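Sulfonate ABC transporter, periplasmic sulfonate-binding protein SsuA (Methylobacillus flagellatus, PDB 3UIF) probably binds sulfonates or related sulfate esters in the periplasm and delivers them to an ABC transporter for uptake. Local coordinates at residues D209-N214 and M304-F309; I217-V222 and A311-E316; A224-V229 and W270-D275. All blocks are in the same frame, centred on the assembly; numbering follows the deposited sequence.

Interaction 1. Residues D209-N214 and M304-F309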
ATOM      1  N   ASP A 209      -3.835  12.778 -18.461  1.00 49.87           N
ATOM      2  CA  ASP A 209      -4.062  14.076 -19.085  1.00 51.36           C
ATOM      3  C   ASP A 209      -3.469  15.229 -18.294  1.00 50.47           C
ATOM      4  O   ASP A 209      -3.092  16.250 -18.871  1.00 51.52           O
ATOM      5  CB  ASP A 209      -5.560  14.342 -19.197  1.00 52.80           C
ATOM      6  CG  ASP A 209      -6.198  13.642 -20.366  1.00 58.22           C
ATOM      7  OD1 ASP A 209      -7.442  13.754 -20.492  1.00 61.60           O
ATOM      8  OD2 ASP A 209      -5.471  12.992 -21.155  1.00 59.45           O
ATOM      9  N   PHE A 210      -3.433  15.091 -16.970  1.00 49.03           N
ATOM     10  CA  PHE A 210      -2.850  16.141 -16.155  1.00 48.47           C
ATOM     11  C   PHE A 210      -1.338  16.231 -16.352  1.00 48.07           C
ATOM     12  O   PHE A 210      -0.781  17.330 -16.463  1.00 48.53           O
ATOM     13  CB  PHE A 210      -3.165  15.984 -14.672  1.00 47.17           C
ATOM     14  CG  PHE A 210      -2.652  17.122 -13.866  1.00 47.08           C
ATOM     15  CD1 PHE A 210      -3.432  18.263 -13.686  1.00 47.87           C
ATOM     16  CD2 PHE A 210      -1.348  17.107 -13.375  1.00 46.11           C
ATOM     17  CE1 PHE A 210      -2.931  19.351 -12.986  1.00 48.02           C
ATOM     18  CE2 PHE A 210      -0.849  18.190 -12.684  1.00 45.98           C
ATOM     19  CZ  PHE A 210      -1.643  19.308 -12.480  1.00 47.02           C
ATOM     20  N   VAL A 211      -0.691  15.072 -16.379  1.00 47.18           N
ATOM     21  CA  VAL A 211       0.743  14.955 -16.579  1.00 46.95           C
ATOM     22  C   VAL A 211       1.135  15.490 -17.949  1.00 48.55           C
ATOM     23  O   VAL A 211       2.023  16.341 -18.053  1.00 48.85           O
ATOM     24  CB  VAL A 211       1.177  13.481 -16.458  1.00 46.31           C
ATOM     25  CG1 VAL A 211       2.648  13.302 -16.813  1.00 46.38           C
ATOM     26  CG2 VAL A 211       0.878  12.970 -15.052  1.00 44.47           C
ATOM     27  N   LYS A 212       0.460  14.990 -18.991  1.00 49.60           N
ATOM     28  CA  LYS A 212       0.719  15.413 -20.360  1.00 51.23           C
ATOM     29  C   LYS A 212       0.635  16.927 -20.465  1.00 52.07           C
ATOM     30  O   LYS A 212       1.477  17.544 -21.100  1.00 53.21           O
ATOM     31  CB  LYS A 212      -0.232  14.739 -21.360  1.00 52.72           C
ATOM     32  CG  LYS A 212       0.292  13.427 -21.949  1.00 54.28           C
ATOM     33  CD  LYS A 212      -0.526  12.943 -23.148  1.00 56.18           C
ATOM     34  CE  LYS A 212      -0.085  13.612 -24.457  1.00 59.34           C
ATOM     35  NZ  LYS A 212      -0.636  12.997 -25.710  1.00 60.59           N
ATOM     36  N   GLN A 213      -0.361  17.528 -19.825  1.00 51.89           N
ATOM     37  CA  GLN A 213      -0.518  18.975 -19.868  1.00 53.04           C
ATOM     38  C   GLN A 213       0.455  19.715 -18.921  1.00 52.00           C
ATOM     39  O   GLN A 213       0.930  20.795 -19.250  1.00 52.86           O
ATOM     40  CB  GLN A 213      -1.977  19.373 -19.589  1.00 53.42           C
ATOM     41  CG  GLN A 213      -2.959  18.988 -20.697  1.00 55.17           C
ATOM     42  CD  GLN A 213      -2.875  19.909 -21.909  1.00 60.66           C
ATOM     43  OE1 GLN A 213      -2.225  19.590 -22.921  1.00 62.28           O
ATOM     44  NE2 GLN A 213      -3.530  21.069 -21.811  1.00 62.04           N
ATOM     45  N   ASN A 214       0.755  19.149 -17.756  1.00 50.33           N
ATOM     46  CA  ASN A 214       1.550  19.881 -16.772  1.00 49.78           C
ATOM     47  C   ASN A 214       2.744  19.102 -16.218  1.00 48.70           C
ATOM     48  O   ASN A 214       2.764  18.747 -15.048  1.00 47.57           O
ATOM     49  CB  ASN A 214       0.659  20.426 -15.646  1.00 49.50           C
ATOM     50  CG  ASN A 214      -0.569  21.163 -16.174  1.00 50.87           C
ATOM     51  OD1 ASN A 214      -1.704  20.841 -15.821  1.00 50.75           O
ATOM     52  ND2 ASN A 214      -0.350  22.137 -17.039  1.00 52.22           N
HETATM   53  N   MSE A 304       1.311   2.520 -17.252  1.00 49.59           N
HETATM   54  CA  MSE A 304       0.825   2.910 -15.937  1.00 48.08           C
HETATM   55  C   MSE A 304       1.963   3.300 -15.016  1.00 45.01           C
HETATM   56  O   MSE A 304       1.742   3.952 -14.002  1.00 43.74           O
HETATM   57  CB  MSE A 304       0.116   1.636 -15.531  1.00 47.35           C
HETATM   58  CG  MSE A 304      -0.304   1.567 -14.083  1.00 44.86           C
HETATM   59 SE   MSE A 304      -1.283  -0.137 -13.917  1.00 51.09          SE
HETATM   60  CE  MSE A 304      -1.909   0.280 -12.118  1.00 43.52           C
ATOM     61  N   LEU A 305       3.192   2.923 -15.354  1.00 46.57           N
ATOM     62  CA  LEU A 305       4.341   3.330 -14.555  1.00 44.18           C
ATOM     63  C   LEU A 305       5.210   4.368 -15.255  1.00 44.42           C
ATOM     64  O   LEU A 305       5.729   4.116 -16.343  1.00 45.52           O
ATOM     65  CB  LEU A 305       5.204   2.124 -14.207  1.00 43.82           C
ATOM     66  CG  LEU A 305       4.572   0.861 -13.636  1.00 45.22           C
ATOM     67  CD1 LEU A 305       5.640  -0.222 -13.609  1.00 43.80           C
ATOM     68  CD2 LEU A 305       3.952   1.103 -12.266  1.00 41.37           C
ATOM     69  N   ASN A 306       5.378   5.526 -14.622  1.00 43.24           N
ATOM     70  CA  ASN A 306       6.239   6.574 -15.147  1.00 43.63           C
ATOM     71  C   ASN A 306       7.375   6.943 -14.184  1.00 42.60           C
ATOM     72  O   ASN A 306       7.161   7.712 -13.250  1.00 41.51           O
ATOM     73  CB  ASN A 306       5.401   7.802 -15.496  1.00 43.51           C
ATOM     74  CG  ASN A 306       6.181   8.843 -16.280  1.00 44.36           C
ATOM     75  OD1 ASN A 306       7.394   8.737 -16.465  1.00 45.14           O
ATOM     76  ND2 ASN A 306       5.482   9.859 -16.738  1.00 44.60           N
ATOM     77  N   PRO A 307       8.592   6.406 -14.418  1.00 43.08           N
ATOM     78  CA  PRO A 307       9.751   6.667 -13.550  1.00 42.44           C
ATOM     79  C   PRO A 307      10.465   8.010 -13.773  1.00 43.38           C
ATOM     80  O   PRO A 307      11.438   8.304 -13.073  1.00 43.33           O
ATOM     81  CB  PRO A 307      10.707   5.510 -13.887  1.00 43.37           C
ATOM     82  CG  PRO A 307      10.401   5.201 -15.312  1.00 45.04           C
ATOM     83  CD  PRO A 307       8.927   5.465 -15.506  1.00 44.81           C
ATOM     84  N   HIS A 308       9.999   8.815 -14.722  1.00 43.95           N
ATOM     85  CA  HIS A 308      10.717  10.045 -15.098  1.00 45.24           C
ATOM     86  C   HIS A 308      10.836  11.084 -14.000  1.00 44.31           C
ATOM     87  O   HIS A 308      11.858  11.765 -13.905  1.00 45.09           O
ATOM     88  CB  HIS A 308      10.141  10.660 -16.390  1.00 46.62           C
ATOM     89  CG  HIS A 308      10.627  12.072 -16.671  1.00 47.15           C
ATOM     90  ND1 HIS A 308      11.903  12.347 -17.040  1.00 48.63           N
ATOM     91  CD2 HIS A 308       9.958  13.309 -16.610  1.00 48.54           C
ATOM     92  CE1 HIS A 308      12.042  13.691 -17.219  1.00 49.26           C
ATOM     93  NE2 HIS A 308      10.851  14.276 -16.954  1.00 48.67           N
ATOM     94  N   PHE A 309       9.808  11.206 -13.164  1.00 42.88           N
ATOM     95  CA  PHE A 309       9.763  12.240 -12.122  1.00 42.57           C
ATOM     96  C   PHE A 309      10.614  11.960 -10.875  1.00 41.88           C
ATOM     97  O   PHE A 309      11.176  12.894 -10.285  1.00 42.01           O
ATOM     98  CB  PHE A 309       8.312  12.550 -11.745  1.00 41.71           C
ATOM     99  CG  PHE A 309       7.498  13.004 -12.905  1.00 42.37           C
ATOM    100  CD1 PHE A 309       7.633  14.301 -13.398  1.00 43.25           C
ATOM    101  CD2 PHE A 309       6.639  12.124 -13.553  1.00 42.47           C
ATOM    102  CE1 PHE A 309       6.901  14.722 -14.506  1.00 44.20           C
ATOM    103  CE2 PHE A 309       5.896  12.540 -14.657  1.00 43.29           C
ATOM    104  CZ  PHE A 309       6.033  13.844 -15.137  1.00 44.20           C
TER
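V211 and F309 meet through one methyl group and the rim of one ring. CG1 of V211 lies 3.8 Å from CZ of F309 and 4.0 Å from CE2 of F309, and it comes in at the ring edge, near the ring plane, instead of over a face. The torsion of V211 accounts for this: CG1 stands opposite the backbone N (chi1 174°), on the side of the helix 209-213 that looks at the ring. F309 is buried and sits in the first turn of helix 308-316; T218, V222 and V92 also pack on its side chain, so V211 adds one contact at the ring edge to the packing that helix 215-233 and strand 89-94 give the ring.

N306 contributes the third, smaller piece. Its ND2 approaches the same CG1 of V211 to 4.5 Å, which is a loose contact, while the amide is committed elsewhere. OD1 of N306 takes the backbone N-H of H308 at 3.1 Å, with a straight N-H...O angle of 161°, although the donor stands above the carbonyl plane by 39°. This is a capping bond at the turn leading into helix 308-316. On its other end, ND2 of N306 is hydrogen-bonded to OE1 of Q90 in strand 89-94. Two polar partners therefore fix the rotation of the amide.

No hydrogen bond crosses between 209-214 and 304-309, and only 83 Å² is buried between them. The chemistry implies a modest dispersive contact; the directional bonds nearby, from N306 to H308 and Q90, fix the start of helix 308-316 and not its contact with V211.

Interaction 2. Residues I217-V222 and A311-E316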
ATOM      1  N   ILE A 217       4.535  21.120 -13.074  1.00 47.76           N
ATOM      2  CA  ILE A 217       3.792  20.963 -11.820  1.00 46.71           C
ATOM      3  C   ILE A 217       3.901  19.550 -11.255  1.00 45.39           C
ATOM      4  O   ILE A 217       4.084  19.377 -10.044  1.00 44.77           O
ATOM      5  CB  ILE A 217       2.300  21.343 -11.993  1.00 47.39           C
ATOM      6  CG1 ILE A 217       2.158  22.851 -12.197  1.00 48.85           C
ATOM      7  CG2 ILE A 217       1.469  20.868 -10.801  1.00 46.78           C
ATOM      8  CD1 ILE A 217       0.748  23.285 -12.499  1.00 50.36           C
ATOM      9  N   THR A 218       3.768  18.550 -12.130  1.00 45.19           N
ATOM     10  CA  THR A 218       3.853  17.153 -11.711  1.00 43.96           C
ATOM     11  C   THR A 218       5.187  16.948 -11.024  1.00 43.26           C
ATOM     12  O   THR A 218       5.259  16.338  -9.965  1.00 42.14           O
ATOM     13  CB  THR A 218       3.696  16.170 -12.893  1.00 44.13           C
ATOM     14  OG1 THR A 218       2.424  16.368 -13.528  1.00 44.58           O
ATOM     15  CG2 THR A 218       3.797  14.709 -12.413  1.00 42.53           C
ATOM     16  N   GLN A 219       6.234  17.499 -11.626  1.00 44.29           N
ATOM     17  CA  GLN A 219       7.586  17.431 -11.081  1.00 43.85           C
ATOM     18  C   GLN A 219       7.689  18.107  -9.717  1.00 43.74           C
ATOM     19  O   GLN A 219       8.323  17.578  -8.808  1.00 43.02           O
ATOM     20  CB  GLN A 219       8.588  18.056 -12.046  1.00 45.21           C
ATOM     21  CG  GLN A 219      10.034  17.898 -11.600  1.00 45.20           C
ATOM     22  CD  GLN A 219      10.457  16.449 -11.546  1.00 44.56           C
ATOM     23  OE1 GLN A 219      10.552  15.778 -12.581  1.00 44.96           O
ATOM     24  NE2 GLN A 219      10.702  15.944 -10.326  1.00 43.80           N
ATOM     25  N   ALA A 220       7.062  19.266  -9.577  1.00 44.57           N
ATOM     26  CA  ALA A 220       7.138  20.007  -8.342  1.00 44.44           C
ATOM     27  C   ALA A 220       6.528  19.161  -7.226  1.00 43.41           C
ATOM     28  O   ALA A 220       7.091  19.050  -6.131  1.00 43.06           O
ATOM     29  CB  ALA A 220       6.444  21.346  -8.486  1.00 46.23           C
ATOM     30  N   ILE A 221       5.406  18.513  -7.536  1.00 43.18           N
ATOM     31  CA  ILE A 221       4.751  17.586  -6.606  1.00 41.69           C
ATOM     32  C   ILE A 221       5.626  16.400  -6.204  1.00 40.87           C
ATOM     33  O   ILE A 221       5.798  16.123  -5.016  1.00 40.43           O
ATOM     34  CB  ILE A 221       3.378  17.154  -7.140  1.00 41.62           C
ATOM     35  CG1 ILE A 221       2.344  18.156  -6.671  1.00 43.10           C
ATOM     36  CG2 ILE A 221       2.964  15.777  -6.634  1.00 40.63           C
ATOM     37  CD1 ILE A 221       1.313  18.451  -7.717  1.00 43.45           C
ATOM     38  N   VAL A 222       6.181  15.715  -7.195  1.00 40.88           N
ATOM     39  CA  VAL A 222       7.086  14.591  -6.942  1.00 40.07           C
ATOM     40  C   VAL A 222       8.348  14.994  -6.161  1.00 40.46           C
ATOM     41  O   VAL A 222       8.702  14.350  -5.164  1.00 39.99           O
ATOM     42  CB  VAL A 222       7.462  13.846  -8.235  1.00 40.21           C
ATOM     43  CG1 VAL A 222       8.329  12.647  -7.898  1.00 39.73           C
ATOM     44  CG2 VAL A 222       6.204  13.406  -8.985  1.00 40.12           C
ATOM     45  N   ALA A 311      13.323   9.900 -10.975  1.00 42.93           N
ATOM     46  CA  ALA A 311      14.645  10.062 -11.579  1.00 44.23           C
ATOM     47  C   ALA A 311      15.093  11.535 -11.557  1.00 45.11           C
ATOM     48  O   ALA A 311      16.196  11.835 -11.072  1.00 45.95           O
ATOM     49  CB  ALA A 311      14.657   9.506 -12.995  1.00 45.36           C
ATOM     50  N   THR A 312      14.249  12.446 -12.063  1.00 45.01           N
ATOM     51  CA  THR A 312      14.589  13.877 -12.042  1.00 45.94           C
ATOM     52  C   THR A 312      14.769  14.364 -10.593  1.00 45.43           C
ATOM     53  O   THR A 312      15.764  15.029 -10.268  1.00 46.46           O
ATOM     54  CB  THR A 312      13.563  14.750 -12.815  1.00 46.19           C
ATOM     55  OG1 THR A 312      13.528  14.345 -14.186  1.00 47.35           O
ATOM     56  CG2 THR A 312      13.926  16.231 -12.761  1.00 47.13           C
ATOM     57  N   ALA A 313      13.828  13.988  -9.728  1.00 44.06           N
ATOM     58  CA  ALA A 313      13.829  14.410  -8.324  1.00 43.76           C
ATOM     59  C   ALA A 313      15.052  13.953  -7.524  1.00 44.10           C
ATOM     60  O   ALA A 313      15.613  14.753  -6.781  1.00 44.65           O
ATOM     61  CB  ALA A 313      12.542  13.989  -7.631  1.00 42.24           C
ATOM     62  N   LEU A 314      15.458  12.690  -7.694  1.00 43.83           N
ATOM     63  CA  LEU A 314      16.619  12.111  -6.988  1.00 44.23           C
ATOM     64  C   LEU A 314      17.943  12.762  -7.388  1.00 46.08           C
ATOM     65  O   LEU A 314      18.809  12.978  -6.539  1.00 46.67           O
ATOM     66  CB  LEU A 314      16.710  10.605  -7.224  1.00 43.91           C
ATOM     67  CG  LEU A 314      15.592   9.629  -6.812  1.00 42.37           C
ATOM     68  CD1 LEU A 314      15.985   8.246  -7.296  1.00 42.47           C
ATOM     69  CD2 LEU A 314      15.287   9.607  -5.318  1.00 40.26           C
ATOM     70  N   LYS A 315      18.097  13.062  -8.677  1.00 46.86           N
ATOM     71  CA  LYS A 315      19.231  13.854  -9.165  1.00 48.53           C
ATOM     72  C   LYS A 315      19.192  15.249  -8.527  1.00 49.02           C
ATOM     73  O   LYS A 315      20.163  15.692  -7.946  1.00 50.25           O
ATOM     74  CB  LYS A 315      19.233  13.944 -10.708  1.00 49.63           C
ATOM     75  CG  LYS A 315      20.308  14.857 -11.319  1.00 51.51           C
ATOM     76  CD  LYS A 315      20.320  14.780 -12.846  1.00 53.78           C
ATOM     77  CE  LYS A 315      21.148  15.878 -13.520  1.00 56.67           C
ATOM     78  NZ  LYS A 315      20.359  17.120 -13.841  1.00 56.52           N
ATOM     79  N   GLU A 316      18.046  15.917  -8.612  1.00 48.38           N
ATOM     80  CA  GLU A 316      17.861  17.270  -8.076  1.00 48.82           C
ATOM     81  C   GLU A 316      18.114  17.353  -6.573  1.00 48.63           C
ATOM     82  O   GLU A 316      18.591  18.363  -6.076  1.00 49.50           O
ATOM     83  CB  GLU A 316      16.428  17.702  -8.346  1.00 47.93           C
ATOM     84  CG  GLU A 316      16.238  19.098  -8.919  1.00 54.37           C
ATOM     85  CD  GLU A 316      14.874  19.247  -9.593  1.00 57.45           C
ATOM     86  OE1 GLU A 316      14.858  19.611 -10.795  1.00 60.24           O
ATOM     87  OE2 GLU A 316      13.822  18.976  -8.935  1.00 58.73           O
TER
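Q219 reaches T312 and A313 because its CG points opposite the backbone N (chi1 -174°) and its chain then bends at chi2 (63°), laying the terminal amide against the neighbouring helix. The setting is a helix-helix packing within what the family assignment indicates is a type II periplasmic-binding-protein fold: helix segments 217-222 and 311-316 cross at -57°, their axes 9.7 Å apart at the closest point.

The two ends of the amide do different work. CD of Q219 lies 3.7 Å from CG2 of T312, and OE1 faces the same threonine across its CB and methyl group, without a hydrogen bond. NE2 instead sits 3.8 Å from CB of A313, and finds its polar partners just beyond the segments, in the backbone O of F309 and the hydroxyl of T223. The hydroxyl of T312 is turned to its own helix, where OG1 bonds to O of H308, so it is CB and the methyl CG2 that meet the glutamine amide. E316 also bonds to T223 through OE2.

With Q219 cut back to an alanine, the F309 carbonyl and the T223 hydroxyl would probably each lose a partner, and a gap would be likely to open beside T312, since Q219 buries more surface than any other residue of this contact. One turn farther along the helix, apolar contact resumes more loosely, with CG1 of V222 lying 4.4 Å from CB of A313.

Interaction 3. Residues A224-V229 and W270-D275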
ATOM      1  N   ALA A 224       8.669  17.591  -4.221  1.00 42.13           N
ATOM      2  CA  ALA A 224       8.204  17.956  -2.878  1.00 42.14           C
ATOM      3  C   ALA A 224       7.863  16.723  -2.039  1.00 41.16           C
ATOM      4  O   ALA A 224       8.238  16.644  -0.877  1.00 41.65           O
ATOM      5  CB  ALA A 224       7.025  18.916  -2.945  1.00 42.71           C
ATOM      6  N   TYR A 225       7.170  15.768  -2.645  1.00 40.25           N
ATOM      7  CA  TYR A 225       6.867  14.500  -2.018  1.00 40.19           C
ATOM      8  C   TYR A 225       8.098  13.776  -1.487  1.00 39.28           C
ATOM      9  O   TYR A 225       8.152  13.409  -0.315  1.00 39.02           O
ATOM     10  CB  TYR A 225       6.168  13.588  -3.013  1.00 38.75           C
ATOM     11  CG  TYR A 225       5.791  12.242  -2.432  1.00 37.92           C
ATOM     12  CD1 TYR A 225       4.685  12.113  -1.602  1.00 37.72           C
ATOM     13  CD2 TYR A 225       6.531  11.097  -2.739  1.00 37.55           C
ATOM     14  CE1 TYR A 225       4.324  10.885  -1.083  1.00 37.31           C
ATOM     15  CE2 TYR A 225       6.190   9.861  -2.230  1.00 36.84           C
ATOM     16  CZ  TYR A 225       5.085   9.756  -1.395  1.00 36.72           C
ATOM     17  OH  TYR A 225       4.722   8.525  -0.877  1.00 36.37           O
ATOM     18  N   LEU A 226       9.068  13.546  -2.360  1.00 39.37           N
ATOM     19  CA  LEU A 226      10.302  12.872  -1.964  1.00 39.39           C
ATOM     20  C   LEU A 226      11.068  13.593  -0.843  1.00 40.26           C
ATOM     21  O   LEU A 226      11.707  12.946  -0.005  1.00 39.97           O
ATOM     22  CB  LEU A 226      11.198  12.616  -3.180  1.00 39.16           C
ATOM     23  CG  LEU A 226      10.591  11.638  -4.184  1.00 39.26           C
ATOM     24  CD1 LEU A 226      11.496  11.467  -5.395  1.00 39.89           C
ATOM     25  CD2 LEU A 226      10.296  10.284  -3.543  1.00 37.87           C
ATOM     26  N   LYS A 227      10.994  14.923  -0.817  1.00 41.21           N
ATOM     27  CA  LYS A 227      11.598  15.671   0.288  1.00 41.92           C
ATOM     28  C   LYS A 227      11.044  15.202   1.622  1.00 41.75           C
ATOM     29  O   LYS A 227      11.814  14.916   2.542  1.00 42.22           O
ATOM     30  CB  LYS A 227      11.404  17.164   0.124  1.00 43.41           C
ATOM     31  CG  LYS A 227      12.504  17.820  -0.678  1.00 44.54           C
ATOM     32  CD  LYS A 227      12.070  19.182  -1.182  1.00 46.23           C
ATOM     33  CE  LYS A 227      13.134  20.209  -0.846  1.00 49.45           C
ATOM     34  NZ  LYS A 227      12.901  21.477  -1.593  1.00 52.55           N
ATOM     35  N   SER A 228       9.718  15.082   1.708  1.00 41.21           N
ATOM     36  CA  SER A 228       9.071  14.570   2.910  1.00 40.72           C
ATOM     37  C   SER A 228       9.502  13.126   3.204  1.00 40.03           C
ATOM     38  O   SER A 228       9.825  12.784   4.346  1.00 40.38           O
ATOM     39  CB  SER A 228       7.551  14.637   2.777  1.00 40.40           C
ATOM     40  OG  SER A 228       7.096  15.964   2.636  1.00 41.37           O
ATOM     41  N   VAL A 229       9.504  12.297   2.164  1.00 39.18           N
ATOM     42  CA  VAL A 229       9.853  10.892   2.278  1.00 38.40           C
ATOM     43  C   VAL A 229      11.303  10.693   2.742  1.00 39.22           C
ATOM     44  O   VAL A 229      11.571   9.864   3.592  1.00 39.29           O
ATOM     45  CB  VAL A 229       9.554  10.146   0.965  1.00 37.64           C
ATOM     46  CG1 VAL A 229      10.063   8.715   1.012  1.00 37.25           C
ATOM     47  CG2 VAL A 229       8.059  10.146   0.701  1.00 37.54           C
ATOM     48  N   TRP A 270      10.354   2.806   2.338  1.00 35.91           N
ATOM     49  CA  TRP A 270       9.897   4.069   1.808  1.00 36.05           C
ATOM     50  C   TRP A 270      10.400   4.304   0.411  1.00 36.18           C
ATOM     51  O   TRP A 270      10.196   5.371  -0.155  1.00 36.38           O
ATOM     52  CB  TRP A 270      10.355   5.192   2.742  1.00 36.78           C
ATOM     53  CG  TRP A 270       9.622   5.209   4.069  1.00 36.74           C
ATOM     54  CD1 TRP A 270       9.998   4.592   5.261  1.00 37.08           C
ATOM     55  CD2 TRP A 270       8.347   5.866   4.376  1.00 36.59           C
ATOM     56  NE1 TRP A 270       9.082   4.813   6.248  1.00 37.19           N
ATOM     57  CE2 TRP A 270       8.063   5.566   5.795  1.00 36.99           C
ATOM     58  CE3 TRP A 270       7.439   6.647   3.651  1.00 36.36           C
ATOM     59  CZ2 TRP A 270       6.913   6.042   6.436  1.00 37.01           C
ATOM     60  CZ3 TRP A 270       6.294   7.117   4.312  1.00 36.35           C
ATOM     61  CH2 TRP A 270       6.041   6.824   5.671  1.00 36.70           C
ATOM     62  N   SER A 271      11.054   3.301  -0.168  1.00 36.47           N
ATOM     63  CA  SER A 271      11.726   3.442  -1.453  1.00 36.85           C
ATOM     64  C   SER A 271      10.785   3.820  -2.599  1.00 36.62           C
ATOM     65  O   SER A 271       9.724   3.236  -2.759  1.00 36.41           O
ATOM     66  CB  SER A 271      12.503   2.171  -1.791  1.00 37.59           C
ATOM     67  OG  SER A 271      13.068   2.246  -3.084  1.00 38.07           O
ATOM     68  N   PRO A 272      11.178   4.818  -3.393  1.00 36.92           N
ATOM     69  CA  PRO A 272      10.404   5.250  -4.555  1.00 37.17           C
ATOM     70  C   PRO A 272      10.932   4.670  -5.862  1.00 37.58           C
ATOM     71  O   PRO A 272      10.481   5.039  -6.942  1.00 38.00           O
ATOM     72  CB  PRO A 272      10.607   6.760  -4.537  1.00 37.32           C
ATOM     73  CG  PRO A 272      11.996   6.920  -3.984  1.00 37.84           C
ATOM     74  CD  PRO A 272      12.196   5.810  -3.003  1.00 37.45           C
ATOM     75  N   LEU A 273      11.899   3.767  -5.758  1.00 38.02           N
ATOM     76  CA  LEU A 273      12.542   3.191  -6.931  1.00 39.19           C
ATOM     77  C   LEU A 273      11.609   2.310  -7.747  1.00 39.24           C
ATOM     78  O   LEU A 273      10.809   1.540  -7.196  1.00 38.40           O
ATOM     79  CB  LEU A 273      13.792   2.404  -6.514  1.00 39.74           C
ATOM     80  CG  LEU A 273      14.863   3.246  -5.811  1.00 40.24           C
ATOM     81  CD1 LEU A 273      16.112   2.422  -5.577  1.00 41.25           C
ATOM     82  CD2 LEU A 273      15.200   4.506  -6.610  1.00 40.62           C
ATOM     83  N   TYR A 274      11.727   2.435  -9.062  1.00 40.25           N
ATOM     84  CA  TYR A 274      10.970   1.628  -9.997  1.00 40.35           C
ATOM     85  C   TYR A 274      11.792   0.402 -10.324  1.00 42.21           C
ATOM     86  O   TYR A 274      12.063   0.117 -11.480  1.00 43.32           O
ATOM     87  CB  TYR A 274      10.636   2.433 -11.266  1.00 41.37           C
ATOM     88  CG  TYR A 274       9.581   3.510 -11.054  1.00 40.55           C
ATOM     89  CD1 TYR A 274       9.907   4.714 -10.408  1.00 39.99           C
ATOM     90  CD2 TYR A 274       8.255   3.323 -11.492  1.00 40.34           C
ATOM     91  CE1 TYR A 274       8.955   5.690 -10.201  1.00 39.37           C
ATOM     92  CE2 TYR A 274       7.289   4.298 -11.292  1.00 39.67           C
ATOM     93  CZ  TYR A 274       7.646   5.478 -10.645  1.00 39.26           C
ATOM     94  OH  TYR A 274       6.706   6.461 -10.430  1.00 38.87           O
ATOM     95  N   ASP A 275      12.181  -0.330  -9.291  1.00 41.55           N
ATOM     96  CA  ASP A 275      13.099  -1.442  -9.463  1.00 43.04           C
ATOM     97  C   ASP A 275      12.416  -2.709  -9.993  1.00 43.77           C
ATOM     98  O   ASP A 275      11.212  -2.722 -10.240  1.00 43.20           O
ATOM     99  CB  ASP A 275      13.943  -1.696  -8.189  1.00 42.28           C
ATOM    100  CG  ASP A 275      13.106  -1.927  -6.922  1.00 41.92           C
ATOM    101  OD1 ASP A 275      11.911  -2.309  -7.007  1.00 41.11           O
ATOM    102  OD2 ASP A 275      13.675  -1.742  -5.811  1.00 41.92           O
TER
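V229 sets a methyl group against a main-chain oxygen: CG1 of V229 is 3.5 Å from O of W270, and 3.9 Å from CB of W270. The valine therefore touches the backbone and the root of the tryptophan side chain, while its approach to the indole is oblique. CG1 takes this place because it stands opposite the backbone N (chi1 173°). W270 also makes edge-to-face ring contacts with W266 and Y241, and a bound glycerol lies about 4 Å from its side chain.

The second meeting is fully apolar. CD2 of L226 rests on the ring of P272, at 3.7 Å from CB and 3.8 Å from CG of P272, the two side chains crossing at a slant. W323 packs on P272 as well. Between W270 and P272, S271 turns away from the helix and forms an ST turn, its OG accepting from N of L273 at 3.3 Å.

All four touching residues are buried, yet no hydrogen bond joins 224-229 to 270-275. The chemistry implies that helix 215-233 and this irregular segment are held here by van der Waals contact alone, the polar bonds of the loop being made internally or to other parts of the chain.

How the interactions relate
From the N terminus, 209-214, 217-222 and 224-229 follow one another along helices 208-213 and 215-233, and their partners come later in the order 270-275, 304-309 and 311-316. Interaction 3 closes the shortest loop, 40 residues, and lies within both others. Interactions 1 and 2 close 89 and 88 residues and cross, since their segments interleave. Both use helix 308-316, and they touch where F309 packs on V222. Interactions 2 and 3 share helix 215-233 and meet where A313 packs on L226; interactions 1 and 3 meet at a probable hydrogen bond between N306 O and Y274 OH (3.1 Å). Together they tie the C-terminal helix and the 270-275 loop to two consecutive helices.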